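Local coordinates for Per a 4 allergen (Periplaneta americana, PDB 3EBW), which is a major cockroach allergen recognised by IgE and, as a lipocalin-family beta barrel, probably carries small hydrophobic ligands, at residues T16-R27 and C39-D47. Numbering follows the deposited sequence.
Sequences TKYVGTWYELFR and CEYDKYTLD
Tyr-44 and Tyr-18 meet edge to face where the turn before strand 20-27 packs on the end of strand 40-46, its antiparallel neighbour in the lipocalin barrel. The edge of Tyr-18, led by CD2 and CE2, points at one face of Tyr-44, with ring planes at 78° and centroids 5.0 Å apart. Trp-22 lies across a face of Tyr-18, its NE1 over the ring centre, and donates from NE1 to Tyr-18 O at 3.0 Å; this bond lies in the indole plane and helps fix the rotation of the ring. Tyr-18 OH is hydrogen-bonded to Ser-106 OG, tying the cluster to strand 106-112. Backbone bonds join Gly-20 with Tyr-44 and Trp-22 with Asp-42 in both directions. On the other face of the sheet, Tyr-23 lies alongside Tyr-41, both side chains pointing the same way. Farther along, the extended chains of Glu-40 and Glu-24 (CG anti to N in both, chi1 -154° and 179°) bring two buried carboxylates near each other, their exact placement doubtful. Arg-27 NE and NH2 make long, less certain ion pairs with Glu-24 OE1 and Glu-40 OE1; NH1 has a salt bridge to Glu-153, and NH2 a hydrogen bond to Phe-36 O. Arg-27 would thus probably offset part of the acids' mutual repulsion.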
# COMPACT_ATOMS: atom_id res chain seq x y z
N THR A 16 19.77 -19.97 -12.66
CA THR A 16 20.81 -20.71 -11.99
C THR A 16 21.70 -19.68 -11.32
O THR A 16 22.24 -19.93 -10.25
CB THR A 16 21.61 -21.54 -12.98
OG1 THR A 16 20.69 -22.19 -13.87
CG2 THR A 16 22.41 -22.60 -12.26
N LYS A 17 21.83 -18.52 -11.95
CA LYS A 17 22.64 -17.43 -11.39
C LYS A 17 21.83 -16.66 -10.34
O LYS A 17 22.34 -15.74 -9.70
CB LYS A 17 23.06 -16.46 -12.50
CG LYS A 17 24.19 -16.94 -13.40
CD LYS A 17 24.52 -15.85 -14.42
CE LYS A 17 25.69 -16.21 -15.31
NZ LYS A 17 25.77 -15.22 -16.42
N TYR A 18 20.57 -17.04 -10.18
CA TYR A 18 19.68 -16.39 -9.24
C TYR A 18 19.70 -17.15 -7.92
O TYR A 18 19.02 -16.77 -6.98
CB TYR A 18 18.26 -16.37 -9.78
CG TYR A 18 17.42 -15.30 -9.15
CD1 TYR A 18 17.61 -13.96 -9.47
CD2 TYR A 18 16.45 -15.62 -8.20
CE1 TYR A 18 16.87 -12.97 -8.86
CE2 TYR A 18 15.71 -14.64 -7.59
CZ TYR A 18 15.92 -13.31 -7.91
OH TYR A 18 15.20 -12.33 -7.26
N VAL A 19 20.45 -18.23 -7.89
CA VAL A 19 20.57 -19.05 -6.69
C VAL A 19 20.94 -18.15 -5.51
O VAL A 19 21.51 -17.08 -5.70
CB VAL A 19 21.64 -20.17 -6.89
CG1 VAL A 19 22.39 -20.44 -5.60
CG2 VAL A 19 20.95 -21.45 -7.37
N GLY A 20 20.59 -18.59 -4.31
CA GLY A 20 20.93 -17.79 -3.14
C GLY A 20 19.77 -17.25 -2.30
O GLY A 20 18.62 -17.70 -2.41
N THR A 21 20.10 -16.28 -1.45
CA THR A 21 19.13 -15.67 -0.54
C THR A 21 18.89 -14.22 -0.87
O THR A 21 19.78 -13.38 -0.75
CB THR A 21 19.61 -15.77 0.91
OG1 THR A 21 19.66 -17.14 1.29
CG2 THR A 21 18.66 -15.02 1.84
N TRP A 22 17.66 -13.93 -1.29
CA TRP A 22 17.29 -12.58 -1.63
C TRP A 22 16.34 -11.98 -0.58
O TRP A 22 15.26 -12.50 -0.34
CB TRP A 22 16.62 -12.55 -3.00
CG TRP A 22 17.51 -12.89 -4.13
CD1 TRP A 22 17.71 -14.12 -4.67
CD2 TRP A 22 18.36 -11.99 -4.86
NE1 TRP A 22 18.62 -14.05 -5.69
CE2 TRP A 22 19.04 -12.75 -5.83
CE3 TRP A 22 18.61 -10.61 -4.78
CZ2 TRP A 22 19.96 -12.19 -6.71
CZ3 TRP A 22 19.53 -10.05 -5.67
CH2 TRP A 22 20.19 -10.84 -6.62
N TYR A 23 16.77 -10.89 0.04
CA TYR A 23 15.92 -10.22 1.03
C TYR A 23 14.99 -9.23 0.32
O TYR A 23 15.41 -8.49 -0.57
CB TYR A 23 16.78 -9.48 2.07
CG TYR A 23 17.64 -10.40 2.91
CD1 TYR A 23 17.08 -11.36 3.74
CD2 TYR A 23 19.03 -10.32 2.84
CE1 TYR A 23 17.89 -12.24 4.46
CE2 TYR A 23 19.84 -11.20 3.56
CZ TYR A 23 19.27 -12.14 4.35
OH TYR A 23 20.10 -13.00 5.02
N GLU A 24 13.73 -9.24 0.71
CA GLU A 24 12.76 -8.33 0.10
C GLU A 24 12.89 -6.97 0.80
O GLU A 24 12.48 -6.82 1.93
CB GLU A 24 11.35 -8.89 0.25
CG GLU A 24 10.27 -8.02 -0.31
CD GLU A 24 8.98 -8.79 -0.54
OE1 GLU A 24 7.92 -8.15 -0.72
OE2 GLU A 24 9.02 -10.04 -0.56
N LEU A 25 13.48 -5.99 0.12
CA LEU A 25 13.67 -4.68 0.73
C LEU A 25 12.57 -3.66 0.51
O LEU A 25 12.36 -2.79 1.35
CB LEU A 25 15.01 -4.12 0.31
CG LEU A 25 16.15 -5.08 0.64
CD1 LEU A 25 17.51 -4.36 0.43
CD2 LEU A 25 16.00 -5.60 2.07
N PHE A 26 11.88 -3.74 -0.62
CA PHE A 26 10.76 -2.85 -0.90
C PHE A 26 9.75 -3.69 -1.63
O PHE A 26 10.11 -4.69 -2.23
CB PHE A 26 11.19 -1.68 -1.78
CG PHE A 26 12.27 -0.87 -1.19
CD1 PHE A 26 13.57 -1.34 -1.16
CD2 PHE A 26 12.01 0.38 -0.66
CE1 PHE A 26 14.59 -0.58 -0.60
CE2 PHE A 26 13.01 1.15 -0.11
CZ PHE A 26 14.30 0.67 -0.07
N ARG A 27 8.49 -3.28 -1.59
CA ARG A 27 7.44 -4.03 -2.26
C ARG A 27 6.24 -3.14 -2.51
O ARG A 27 6.04 -2.15 -1.80
CB ARG A 27 6.97 -5.20 -1.40
CG ARG A 27 6.19 -4.75 -0.17
CD ARG A 27 5.41 -5.85 0.51
NE ARG A 27 6.12 -6.40 1.66
CZ ARG A 27 5.61 -6.51 2.89
NH1 ARG A 27 4.38 -6.09 3.15
NH2 ARG A 27 6.34 -7.03 3.86
N CYS A 39 10.89 -9.60 8.66
CA CYS A 39 11.74 -10.59 8.01
C CYS A 39 11.00 -11.20 6.82
O CYS A 39 9.92 -11.80 6.97
CB CYS A 39 12.18 -11.70 8.98
SG CYS A 39 13.28 -12.93 8.20
N GLU A 40 11.58 -11.02 5.64
CA GLU A 40 11.00 -11.55 4.42
C GLU A 40 12.05 -11.75 3.33
O GLU A 40 12.55 -10.79 2.73
CB GLU A 40 9.90 -10.62 3.92
CG GLU A 40 8.86 -11.32 3.11
CD GLU A 40 8.08 -10.35 2.30
OE1 GLU A 40 8.60 -9.24 2.15
OE2 GLU A 40 6.97 -10.67 1.82
N TYR A 41 12.38 -13.01 3.06
CA TYR A 41 13.36 -13.34 2.05
C TYR A 41 12.99 -14.63 1.33
O TYR A 41 12.25 -15.45 1.85
CB TYR A 41 14.74 -13.46 2.69
CG TYR A 41 14.88 -14.63 3.63
CD1 TYR A 41 15.28 -14.45 4.95
CD2 TYR A 41 14.61 -15.92 3.20
CE1 TYR A 41 15.39 -15.53 5.81
CE2 TYR A 41 14.71 -16.99 4.04
CZ TYR A 41 15.10 -16.79 5.33
OH TYR A 41 15.18 -17.89 6.14
N ASP A 42 13.50 -14.80 0.12
CA ASP A 42 13.28 -16.03 -0.64
C ASP A 42 14.67 -16.64 -0.83
O ASP A 42 15.65 -15.92 -1.06
CB ASP A 42 12.63 -15.72 -1.99
CG ASP A 42 11.15 -15.40 -1.88
OD1 ASP A 42 10.31 -16.31 -2.02
OD2 ASP A 42 10.81 -14.22 -1.64
N LYS A 43 14.78 -17.96 -0.67
CA LYS A 43 16.06 -18.64 -0.85
C LYS A 43 15.97 -19.61 -2.00
O LYS A 43 15.05 -20.44 -2.05
CB LYS A 43 16.47 -19.42 0.40
CG LYS A 43 17.64 -20.35 0.14
CD LYS A 43 18.71 -20.25 1.22
CE LYS A 43 18.32 -20.97 2.51
NZ LYS A 43 19.28 -20.67 3.63
N TYR A 44 16.91 -19.47 -2.95
CA TYR A 44 16.96 -20.34 -4.12
C TYR A 44 18.14 -21.30 -4.00
O TYR A 44 19.29 -20.91 -3.76
CB TYR A 44 17.04 -19.52 -5.40
CG TYR A 44 15.76 -18.82 -5.71
CD1 TYR A 44 14.83 -19.38 -6.59
CD2 TYR A 44 15.47 -17.57 -5.16
CE1 TYR A 44 13.64 -18.69 -6.92
CE2 TYR A 44 14.31 -16.89 -5.48
CZ TYR A 44 13.41 -17.45 -6.36
OH TYR A 44 12.32 -16.73 -6.74
N THR A 45 17.82 -22.57 -4.17
CA THR A 45 18.75 -23.66 -4.03
C THR A 45 18.66 -24.59 -5.22
O THR A 45 17.55 -24.95 -5.65
CB THR A 45 18.38 -24.42 -2.77
OG1 THR A 45 18.73 -23.62 -1.64
CG2 THR A 45 19.03 -25.78 -2.72
N LEU A 46 19.82 -24.96 -5.76
CA LEU A 46 19.90 -25.87 -6.90
C LEU A 46 20.20 -27.30 -6.43
O LEU A 46 21.30 -27.58 -5.98
CB LEU A 46 20.98 -25.39 -7.86
CG LEU A 46 21.48 -26.43 -8.86
CD1 LEU A 46 20.36 -26.90 -9.82
CD2 LEU A 46 22.63 -25.81 -9.63
N ASP A 47 19.23 -28.19 -6.53
CA ASP A 47 19.43 -29.59 -6.15
C ASP A 47 20.27 -30.34 -7.18
O ASP A 47 20.46 -29.86 -8.31
CB ASP A 47 18.09 -30.30 -6.01
CG ASP A 47 17.12 -29.51 -5.18
OD1 ASP A 47 17.58 -28.73 -4.31
OD2 ASP A 47 15.89 -29.68 -5.40